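Local structure of superoxide dismutase [Mn], mitochondrial (Saccharomyces cerevisiae, 3BFR) at residues A[142-147]-A[171-176]; A[86-91]-A[160-165]; A[175-180]-A[192-197]. The protein converts superoxide radicals to hydrogen peroxide and dioxygen with one manganese ion per subunit, probably as a mitochondrial antioxidant defence. All blocks are in the same frame, centred on the assembly; numbering follows the deposited sequence.

Contact 1 (A[142-147]-A[171-176]). With MN3 (manganese (III) ion), chain B.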
loop_
_atom_site.group_PDB
_atom_site.type_symbol
_atom_site.label_atom_id
_atom_site.label_comp_id
_atom_site.label_asym_id
_atom_site.label_seq_id
_atom_site.Cartn_x
_atom_site.Cartn_y
_atom_site.Cartn_z
ATOM N N ALA A 142 -6.428 -14.878 5.214
ATOM C CA ALA A 142 -5.498 -15.215 6.295
ATOM C C ALA A 142 -4.813 -16.536 5.964
ATOM O O ALA A 142 -5.441 -17.447 5.411
ATOM C CB ALA A 142 -6.198 -15.288 7.652
ATOM N N PHE A 143 -3.528 -16.621 6.291
ATOM C CA PHE A 143 -2.738 -17.834 6.087
ATOM C C PHE A 143 -2.079 -18.266 7.392
ATOM O O PHE A 143 -1.395 -17.467 8.042
ATOM C CB PHE A 143 -1.625 -17.610 5.059
ATOM C CG PHE A 143 -2.104 -17.232 3.687
ATOM C CD1 PHE A 143 -2.369 -18.214 2.730
ATOM C CD2 PHE A 143 -2.249 -15.891 3.332
ATOM C CE1 PHE A 143 -2.792 -17.865 1.442
ATOM C CE2 PHE A 143 -2.672 -15.534 2.054
ATOM C CZ PHE A 143 -2.946 -16.524 1.105
ATOM N N ILE A 144 -2.285 -19.523 7.775
ATOM C CA ILE A 144 -1.434 -20.149 8.779
ATOM C C ILE A 144 -0.189 -20.596 8.019
ATOM O O ILE A 144 -0.289 -21.311 7.017
ATOM C CB ILE A 144 -2.128 -21.328 9.509
ATOM C CG1 ILE A 144 -3.477 -20.868 10.086
ATOM C CG2 ILE A 144 -1.201 -21.906 10.604
ATOM C CD1 ILE A 144 -4.331 -21.971 10.713
ATOM N N VAL A 145 0.977 -20.136 8.473
ATOM C CA VAL A 145 2.217 -20.340 7.728
ATOM C C VAL A 145 3.286 -21.048 8.557
ATOM O O VAL A 145 3.234 -21.036 9.784
ATOM C CB VAL A 145 2.809 -18.998 7.164
ATOM C CG1 VAL A 145 1.864 -18.349 6.142
ATOM C CG2 VAL A 145 3.155 -18.018 8.291
ATOM N N LYS A 146 4.236 -21.673 7.867
ATOM C CA LYS A 146 5.480 -22.109 8.486
ATOM C C LYS A 146 6.571 -21.168 7.982
ATOM O O LYS A 146 6.768 -21.040 6.776
ATOM C CB LYS A 146 5.803 -23.556 8.103
ATOM C CG LYS A 146 7.098 -24.090 8.707
ATOM C CD LYS A 146 7.425 -25.496 8.187
ATOM C CE LYS A 146 8.555 -26.130 8.990
ATOM N NZ LYS A 146 8.848 -27.541 8.543
ATOM N N ASN A 147 7.263 -20.501 8.903
ATOM C CA ASN A 147 8.336 -19.583 8.531
ATOM C C ASN A 147 9.691 -20.288 8.533
ATOM O O ASN A 147 10.224 -20.620 9.591
ATOM C CB ASN A 147 8.353 -18.367 9.463
ATOM C CG ASN A 147 9.354 -17.298 9.033
ATOM O OD1 ASN A 147 10.216 -17.525 8.179
ATOM N ND2 ASN A 147 9.234 -16.119 9.630
ATOM N N PRO A 171 2.652 -21.563 3.018
ATOM C CA PRO A 171 1.234 -21.611 3.384
ATOM C C PRO A 171 0.808 -23.017 3.813
ATOM O O PRO A 171 1.071 -23.989 3.106
ATOM C CB PRO A 171 0.511 -21.182 2.099
ATOM C CG PRO A 171 1.474 -21.450 0.991
ATOM C CD PRO A 171 2.859 -21.390 1.568
ATOM N N LEU A 172 0.178 -23.112 4.976
ATOM C CA LEU A 172 -0.294 -24.395 5.498
ATOM C C LEU A 172 -1.809 -24.475 5.397
ATOM O O LEU A 172 -2.349 -25.492 4.965
ATOM C CB LEU A 172 0.155 -24.609 6.948
ATOM C CG LEU A 172 1.622 -24.341 7.313
ATOM C CD1 LEU A 172 1.827 -24.559 8.802
ATOM C CD2 LEU A 172 2.574 -25.218 6.514
ATOM N N VAL A 173 -2.483 -23.404 5.819
ATOM C CA VAL A 173 -3.931 -23.265 5.660
ATOM C C VAL A 173 -4.252 -21.868 5.125
ATOM O O VAL A 173 -3.888 -20.861 5.746
ATOM C CB VAL A 173 -4.712 -23.472 6.984
ATOM C CG1 VAL A 173 -6.215 -23.299 6.746
ATOM C CG2 VAL A 173 -4.428 -24.842 7.603
ATOM N N ALA A 174 -4.919 -21.829 3.974
ATOM C CA ALA A 174 -5.434 -20.594 3.387
ATOM C C ALA A 174 -6.934 -20.477 3.645
ATOM O O ALA A 174 -7.683 -21.440 3.423
ATOM C CB ALA A 174 -5.144 -20.557 1.879
ATOM N N ILE A 175 -7.361 -19.313 4.135
ATOM C CA ILE A 175 -8.782 -19.033 4.356
ATOM C C ILE A 175 -9.175 -17.758 3.623
ATOM O O ILE A 175 -8.622 -16.683 3.882
ATOM C CB ILE A 175 -9.162 -18.884 5.862
ATOM C CG1 ILE A 175 -8.658 -20.074 6.706
ATOM C CG2 ILE A 175 -10.675 -18.671 6.013
ATOM C CD1 ILE A 175 -9.393 -21.400 6.472
ATOM N N ASP A 176 -10.138 -17.900 2.713
ATOM C CA ASP A 176 -10.617 -16.798 1.883
ATOM C C ASP A 176 -11.540 -15.894 2.688
ATOM O O ASP A 176 -12.527 -16.364 3.250
ATOM C CB ASP A 176 -11.355 -17.368 0.663
ATOM C CG ASP A 176 -11.517 -16.361 -0.457
ATOM O OD1 ASP A 176 -12.012 -16.767 -1.535
ATOM O OD2 ASP A 176 -11.158 -15.173 -0.279
HETATM MN MN MN3 B . -12.131 -16.211 -3.444
HETATM O O HOH W 1 -10.810 -14.540 -3.104
#

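Contact 2 (A[86-91]-A[160-165]). With MN3 (manganese (III) ion), chain B.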
loop_
_atom_site.group_PDB
_atom_site.type_symbol
_atom_site.label_atom_id
_atom_site.label_comp_id
_atom_site.label_asym_id
_atom_site.label_seq_id
_atom_site.Cartn_x
_atom_site.Cartn_y
_atom_site.Cartn_z
ATOM N N PHE A 86 -5.107 -17.172 -8.784
ATOM C CA PHE A 86 -4.942 -18.567 -9.203
ATOM C C PHE A 86 -4.351 -19.434 -8.085
ATOM O O PHE A 86 -4.907 -20.477 -7.740
ATOM C CB PHE A 86 -4.078 -18.663 -10.477
ATOM C CG PHE A 86 -3.636 -20.070 -10.806
ATOM C CD1 PHE A 86 -4.569 -21.048 -11.167
ATOM C CD2 PHE A 86 -2.288 -20.422 -10.747
ATOM C CE1 PHE A 86 -4.162 -22.351 -11.463
ATOM C CE2 PHE A 86 -1.876 -21.727 -11.040
ATOM C CZ PHE A 86 -2.815 -22.687 -11.401
ATOM N N THR A 87 -3.224 -18.997 -7.528
ATOM C CA THR A 87 -2.523 -19.779 -6.500
ATOM C C THR A 87 -3.331 -19.897 -5.203
ATOM O O THR A 87 -3.482 -20.992 -4.672
ATOM C CB THR A 87 -1.070 -19.273 -6.241
ATOM O OG1 THR A 87 -0.490 -19.994 -5.143
ATOM C CG2 THR A 87 -1.039 -17.814 -5.896
ATOM N N ASN A 88 -3.867 -18.775 -4.722
ATOM C CA ASN A 88 -4.605 -18.757 -3.460
ATOM C C ASN A 88 -5.796 -19.695 -3.451
ATOM O O ASN A 88 -6.027 -20.380 -2.460
ATOM C CB ASN A 88 -5.054 -17.338 -3.079
ATOM C CG ASN A 88 -3.915 -16.466 -2.590
ATOM O OD1 ASN A 88 -2.860 -16.961 -2.189
ATOM N ND2 ASN A 88 -4.124 -15.152 -2.621
ATOM N N HIS A 89 -6.553 -19.729 -4.550
ATOM C CA HIS A 89 -7.736 -20.592 -4.611
ATOM C C HIS A 89 -7.367 -22.070 -4.758
ATOM O O HIS A 89 -8.068 -22.937 -4.238
ATOM C CB HIS A 89 -8.709 -20.138 -5.701
ATOM C CG HIS A 89 -9.401 -18.851 -5.376
ATOM N ND1 HIS A 89 -8.838 -17.622 -5.638
ATOM C CD2 HIS A 89 -10.590 -18.602 -4.779
ATOM C CE1 HIS A 89 -9.652 -16.668 -5.223
ATOM N NE2 HIS A 89 -10.724 -17.236 -4.700
ATOM N N CYS A 90 -6.271 -22.345 -5.460
ATOM C CA CYS A 90 -5.730 -23.701 -5.527
ATOM C C CYS A 90 -5.405 -24.209 -4.129
ATOM O O CYS A 90 -5.824 -25.302 -3.758
ATOM C CB CYS A 90 -4.486 -23.756 -6.408
ATOM S SG CYS A 90 -4.817 -23.748 -8.184
ATOM N N LEU A 91 -4.668 -23.403 -3.360
ATOM C CA LEU A 91 -4.377 -23.705 -1.954
ATOM C C LEU A 91 -5.662 -23.901 -1.153
ATOM O O LEU A 91 -5.774 -24.848 -0.368
ATOM C CB LEU A 91 -3.533 -22.589 -1.317
ATOM C CG LEU A 91 -2.079 -22.367 -1.757
ATOM C CD1 LEU A 91 -1.559 -21.029 -1.239
ATOM C CD2 LEU A 91 -1.164 -23.516 -1.300
ATOM N N TYR A 160 -4.016 -8.801 1.662
ATOM C CA TYR A 160 -5.141 -8.100 1.071
ATOM C C TYR A 160 -5.293 -8.472 -0.386
ATOM O O TYR A 160 -4.307 -8.806 -1.059
ATOM C CB TYR A 160 -4.995 -6.588 1.245
ATOM C CG TYR A 160 -5.471 -6.126 2.602
ATOM C CD1 TYR A 160 -6.732 -5.553 2.759
ATOM C CD2 TYR A 160 -4.673 -6.287 3.736
ATOM C CE1 TYR A 160 -7.185 -5.141 4.008
ATOM C CE2 TYR A 160 -5.122 -5.882 4.995
ATOM C CZ TYR A 160 -6.375 -5.307 5.118
ATOM O OH TYR A 160 -6.818 -4.897 6.354
ATOM N N ASN A 161 -6.540 -8.426 -0.854
ATOM C CA ASN A 161 -6.873 -8.665 -2.254
ATOM C C ASN A 161 -6.455 -10.080 -2.648
ATOM O O ASN A 161 -6.900 -11.031 -2.015
ATOM C CB ASN A 161 -6.264 -7.564 -3.129
ATOM C CG ASN A 161 -6.649 -6.172 -2.645
ATOM O OD1 ASN A 161 -5.800 -5.294 -2.473
ATOM N ND2 ASN A 161 -7.930 -5.980 -2.389
ATOM N N GLN A 162 -5.607 -10.225 -3.665
ATOM C CA GLN A 162 -5.044 -11.543 -3.995
ATOM C C GLN A 162 -3.540 -11.637 -3.740
ATOM O O GLN A 162 -2.849 -12.457 -4.355
ATOM C CB GLN A 162 -5.376 -11.969 -5.437
ATOM C CG GLN A 162 -6.868 -12.158 -5.740
ATOM C CD GLN A 162 -7.546 -13.205 -4.873
ATOM O OE1 GLN A 162 -6.889 -13.980 -4.170
ATOM N NE2 GLN A 162 -8.870 -13.233 -4.918
ATOM N N ASP A 163 -3.035 -10.803 -2.832
ATOM C CA ASP A 163 -1.656 -10.920 -2.382
ATOM C C ASP A 163 -1.489 -12.279 -1.701
ATOM O O ASP A 163 -2.438 -12.817 -1.123
ATOM C CB ASP A 163 -1.274 -9.789 -1.422
ATOM C CG ASP A 163 -1.230 -8.414 -2.098
ATOM O OD1 ASP A 163 -1.418 -8.322 -3.331
ATOM O OD2 ASP A 163 -1.015 -7.415 -1.378
ATOM N N THR A 164 -0.288 -12.838 -1.784
ATOM C CA THR A 164 -0.046 -14.170 -1.246
ATOM C C THR A 164 1.227 -14.230 -0.399
ATOM O O THR A 164 1.953 -13.238 -0.282
ATOM C CB THR A 164 -0.023 -15.244 -2.383
ATOM O OG1 THR A 164 -0.120 -16.557 -1.811
ATOM C CG2 THR A 164 1.243 -15.137 -3.229
ATOM N N VAL A 165 1.479 -15.392 0.198
ATOM C CA VAL A 165 2.727 -15.639 0.923
ATOM C C VAL A 165 3.768 -16.281 0.006
ATOM O O VAL A 165 3.510 -17.310 -0.628
ATOM C CB VAL A 165 2.515 -16.492 2.207
ATOM C CG1 VAL A 165 1.845 -15.662 3.281
ATOM C CG2 VAL A 165 1.694 -17.737 1.918
HETATM MN MN MN3 B . -12.131 -16.211 -3.444
HETATM O O HOH W 1 -10.810 -14.540 -3.104
#

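Contact 3 (A[175-180]-A[192-197]). With MN3 (manganese (III) ion), chain B.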
loop_
_atom_site.group_PDB
_atom_site.type_symbol
_atom_site.label_atom_id
_atom_site.label_comp_id
_atom_site.label_asym_id
_atom_site.label_seq_id
_atom_site.Cartn_x
_atom_site.Cartn_y
_atom_site.Cartn_z
ATOM N N ILE A 175 -7.361 -19.313 4.135
ATOM C CA ILE A 175 -8.782 -19.033 4.356
ATOM C C ILE A 175 -9.175 -17.758 3.623
ATOM O O ILE A 175 -8.622 -16.683 3.882
ATOM C CB ILE A 175 -9.162 -18.884 5.862
ATOM C CG1 ILE A 175 -8.658 -20.074 6.706
ATOM C CG2 ILE A 175 -10.675 -18.671 6.013
ATOM C CD1 ILE A 175 -9.393 -21.400 6.472
ATOM N N ASP A 176 -10.138 -17.900 2.713
ATOM C CA ASP A 176 -10.617 -16.798 1.883
ATOM C C ASP A 176 -11.540 -15.894 2.688
ATOM O O ASP A 176 -12.527 -16.364 3.250
ATOM C CB ASP A 176 -11.355 -17.368 0.663
ATOM C CG ASP A 176 -11.517 -16.361 -0.457
ATOM O OD1 ASP A 176 -12.012 -16.767 -1.535
ATOM O OD2 ASP A 176 -11.158 -15.173 -0.279
ATOM N N ALA A 177 -11.204 -14.603 2.744
ATOM C CA ALA A 177 -12.022 -13.593 3.435
ATOM C C ALA A 177 -12.727 -12.613 2.482
ATOM O O ALA A 177 -13.377 -11.667 2.933
ATOM C CB ALA A 177 -11.170 -12.825 4.466
ATOM N N TRP A 178 -12.585 -12.828 1.174
ATOM C CA TRP A 178 -13.366 -12.077 0.189
ATOM C C TRP A 178 -14.841 -12.323 0.466
ATOM O O TRP A 178 -15.239 -13.441 0.809
ATOM C CB TRP A 178 -13.034 -12.515 -1.240
ATOM C CG TRP A 178 -11.757 -11.941 -1.802
ATOM C CD1 TRP A 178 -10.491 -12.125 -1.321
ATOM C CD2 TRP A 178 -11.626 -11.117 -2.971
ATOM N NE1 TRP A 178 -9.581 -11.458 -2.111
ATOM C CE2 TRP A 178 -10.253 -10.834 -3.132
ATOM C CE3 TRP A 178 -12.541 -10.586 -3.897
ATOM C CZ2 TRP A 178 -9.769 -10.033 -4.179
ATOM C CZ3 TRP A 178 -12.060 -9.791 -4.935
ATOM C CH2 TRP A 178 -10.687 -9.527 -5.068
ATOM N N GLU A 179 -15.653 -11.281 0.322
ATOM C CA GLU A 179 -17.086 -11.402 0.561
ATOM C C GLU A 179 -17.754 -12.481 -0.302
ATOM O O GLU A 179 -18.674 -13.147 0.163
ATOM C CB GLU A 179 -17.781 -10.042 0.435
ATOM C CG GLU A 179 -17.366 -9.072 1.546
ATOM C CD GLU A 179 -18.040 -7.714 1.442
ATOM O OE1 GLU A 179 -18.037 -7.124 0.343
ATOM O OE2 GLU A 179 -18.563 -7.231 2.469
ATOM N N HIS A 180 -17.268 -12.685 -1.529
ATOM C CA HIS A 180 -17.824 -13.738 -2.397
ATOM C C HIS A 180 -17.674 -15.156 -1.818
ATOM O O HIS A 180 -18.358 -16.090 -2.250
ATOM C CB HIS A 180 -17.276 -13.653 -3.833
ATOM C CG HIS A 180 -15.822 -13.991 -3.967
ATOM N ND1 HIS A 180 -14.900 -13.109 -4.490
ATOM C CD2 HIS A 180 -15.133 -15.121 -3.677
ATOM C CE1 HIS A 180 -13.708 -13.676 -4.508
ATOM N NE2 HIS A 180 -13.822 -14.897 -4.019
ATOM N N ASP A 192 -19.496 -15.664 11.565
ATOM C CA ASP A 192 -20.161 -16.969 11.533
ATOM C C ASP A 192 -19.540 -17.895 10.491
ATOM O O ASP A 192 -19.418 -19.100 10.714
ATOM C CB ASP A 192 -21.662 -16.811 11.272
ATOM C CG ASP A 192 -22.391 -16.139 12.424
ATOM O OD1 ASP A 192 -21.766 -15.896 13.476
ATOM O OD2 ASP A 192 -23.592 -15.843 12.272
ATOM N N TYR A 193 -19.153 -17.320 9.353
ATOM C CA TYR A 193 -18.433 -18.051 8.321
ATOM C C TYR A 193 -17.045 -18.469 8.805
ATOM O O TYR A 193 -16.659 -19.634 8.647
ATOM C CB TYR A 193 -18.350 -17.211 7.043
ATOM C CG TYR A 193 -17.263 -17.613 6.069
ATOM C CD1 TYR A 193 -17.341 -18.813 5.351
ATOM C CD2 TYR A 193 -16.166 -16.775 5.842
ATOM C CE1 TYR A 193 -16.350 -19.174 4.446
ATOM C CE2 TYR A 193 -15.165 -17.129 4.943
ATOM C CZ TYR A 193 -15.267 -18.331 4.242
ATOM O OH TYR A 193 -14.281 -18.686 3.347
ATOM N N PHE A 194 -16.302 -17.526 9.392
ATOM C CA PHE A 194 -14.962 -17.827 9.912
ATOM C C PHE A 194 -15.021 -18.935 10.969
ATOM O O PHE A 194 -14.173 -19.815 10.985
ATOM C CB PHE A 194 -14.266 -16.583 10.487
ATOM C CG PHE A 194 -14.110 -15.441 9.506
ATOM C CD1 PHE A 194 -13.806 -15.675 8.163
ATOM C CD2 PHE A 194 -14.240 -14.126 9.940
ATOM C CE1 PHE A 194 -13.658 -14.614 7.265
ATOM C CE2 PHE A 194 -14.089 -13.059 9.050
ATOM C CZ PHE A 194 -13.798 -13.304 7.716
ATOM N N LYS A 195 -16.035 -18.890 11.828
ATOM C CA LYS A 195 -16.270 -19.943 12.818
ATOM C C LYS A 195 -16.587 -21.291 12.163
ATOM O O LYS A 195 -16.022 -22.325 12.547
ATOM C CB LYS A 195 -17.389 -19.530 13.786
ATOM C CG LYS A 195 -17.738 -20.575 14.848
ATOM C CD LYS A 195 -18.276 -19.933 16.121
ATOM C CE LYS A 195 -18.546 -20.983 17.199
ATOM N NZ LYS A 195 -18.158 -20.506 18.570
ATOM N N ALA A 196 -17.466 -21.270 11.163
ATOM C CA ALA A 196 -17.991 -22.500 10.553
ATOM C C ALA A 196 -16.994 -23.274 9.693
ATOM O O ALA A 196 -17.039 -24.507 9.650
ATOM C CB ALA A 196 -19.254 -22.200 9.742
ATOM N N ILE A 197 -16.101 -22.556 9.011
ATOM C CA ILE A 197 -15.218 -23.168 8.016
ATOM C C ILE A 197 -14.254 -24.231 8.585
ATOM O O ILE A 197 -13.841 -25.146 7.861
ATOM C CB ILE A 197 -14.455 -22.097 7.156
ATOM C CG1 ILE A 197 -13.859 -22.741 5.896
ATOM C CG2 ILE A 197 -13.410 -21.346 7.991
ATOM C CD1 ILE A 197 -13.328 -21.760 4.854
HETATM MN MN MN3 B . -12.131 -16.211 -3.444
HETATM O O HOH W 1 -10.810 -14.540 -3.104
#

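Contact 1 (A[142-147]-A[171-176])
Two antiparallel strands of the C-terminal domain's three-stranded sheet, 140-147 at its centre and 169-176 at one side, are paired here by backbone hydrogen bonds, with a classic beta bulge where Leu172 and Val173 both face Ile144. Ala142 and Ile175 form a hydrogen-bonded pair, N of Ala142 giving to O of Ile175 (3.1 Å) and N of Ile175 returning to O of Ala142. Ile144 N then gives to Val173 O at 2.9 Å. At the bulge Ile144 O takes two donors: Leu172 N comes in almost head-on at 2.8 Å, while Val173 N, at 3.3 Å, is tilted 16° from the carbonyl plane. Leu172 CD2 lies 4.0 Å from Lys146 CB.

Side chains alternate between the faces. Ile144 and Val173 lie side by side, CD1 of Ile144 against CB of Val173, on the face covered by helix 122-134. Phe143 and Ala174 share the face turned to helix 66-94. With CG anti to its own carbonyl carbon (chi1 -61°), the Phe143 ring brings CE1 to 3.6 Å from Ala174 CB, and Pro171 CB meets its CD1.

One residue past Ile175, Asp176 OD1 binds the manganese at 2.0 Å and OD2 accepts from the metal-bound water. The metal-binding carboxylate is thus rooted in a strand whose backbone is bonded to strand 140-147 at Val173 and at Ile175, the residue just before it.

Contact 2 (A[86-91]-A[160-165])
Thr87 touches the loop lightly, its CG2 4.4 Å from Thr164 OG1; Ile73 of a neighbouring subunit packs on both threonines. One residue on, Asn88 makes the main polar contact of helix 66-94 with the loop 160-165. Its CG stands anti to the carbonyl carbon, and the amide reaches across to the loop with its two ends used differently. OD1 accepts from Thr164 OG1 at 2.8 Å, the hydroxyl lying in the plane of the amide carbonyl. ND2 donates to Asp163 O at 3.2 Å; the acceptor lies near the plane of the Asn88 amide, yet the nitrogen sits well above the carbonyl plane of Asp163, 59° out of it. A second, weak bond runs from ND2 to Gln162 OE1 at 3.4 Å, nearly straight at 169°; the two side chains run antiparallel past one another, their amide planes well away from coplanar.

The loop follows strand 153-160 and begins with a type II' turn from Tyr160 to Asp163, so the contact joins the alpha-hairpin domain to the C-terminal domain beside the active site of this iron/manganese superoxide dismutase. Trp141 NE1 also gives a hydrogen bond to Gln162 OE1, which leaves the two ends of that amide sorted: oxygen toward Asn88 and Trp141, nitrogen toward the metal-bound water.

His89 follows, binding manganese through NE2 at 2.1 Å, while its ND1 is hydrogen-bonded to Gly85 O one turn back. The Gln162 chain bends at chi2 (-59°) and brings NE2 to the edge of the imidazole, 3.5 Å from CE1. From there Gln162 NE2, a second-shell group, donates to the water on manganese at 3.0 Å.

Contact 3 (A[175-180]-A[192-197])
Tyr193 OH, from helix 190-196, donates to the backbone oxygen of Asp176 at 2.9 Å, so the helix packs against the start of the metal-binding turn in the manganese site of this iron/manganese superoxide dismutase. Asp176, at the end of strand 169-176, is one ligand of the ion; four residues on, His180 NE2 binds it at 2.2 Å. His34 and His89 complete the protein ligands, and a water occupies a further position.

Asp176 OD2, the carboxylate oxygen that the metal does not take, accepts from Trp178 N at 3.1 Å. This bond closes an Asx turn, its donor meeting OD2 from above the carboxylate plane. Trp178 lays a ring face over the metal-bound water, whose oxygen is 3.0 Å above the ring plane, offset toward the rim.

Farther out, the backbone behind the carboxylate is held from the helix by the one tyrosine hydrogen bond. With CG swung opposite the backbone nitrogen (chi1 160°), the phenol of Tyr193 is directed to the strand end, and its hydroxyl meets Asp176 O on a carbonyl lone pair. That oxygen lies at the edge of the ring, near its plane. A phenylalanine here would probably leave Asp176 O without its hydroxyl donor and the backbone of this metal ligand less firmly held.

Packing surrounds this bond. Phe92 of helix 66-94 touches Asp176, Tyr193 and Ile197, while Leu133 of helix 122-134 touches Ile175, Ala177 and Phe194. Across the contact, Phe194 CE1 lies 4.2 Å from Ala177 CB, and Ile197 CD1 meets Ile175 CG2 at the same 4.2 Å.

Overall arrangement
The three contacts converge on one manganese ion: contact 1 brings Asp176 to it, contact 2 His89 and contact 3 His180, with His34 as the fourth protein ligand. Contacts 1 and 3 share Ile175 and Asp176, so strand 169-176 runs from the sheet straight into the metal-binding turn. Contacts 1 and 2, centres about 10 Å apart, touch where Phe143 CZ lies 3.3 Å from Asn88 OD1 and Pro171 CB 3.6 Å from Val165 CG2. Contacts 2 and 3, centres about 15 Å apart, are joined by a probable hydrogen bond from Trp178 NE1 to Asn161 O (2.7 Å). The metal-bound water accepts from Gln162 NE2 of contact 2 and donates to Asp176 OD2 of contacts 1 and 3.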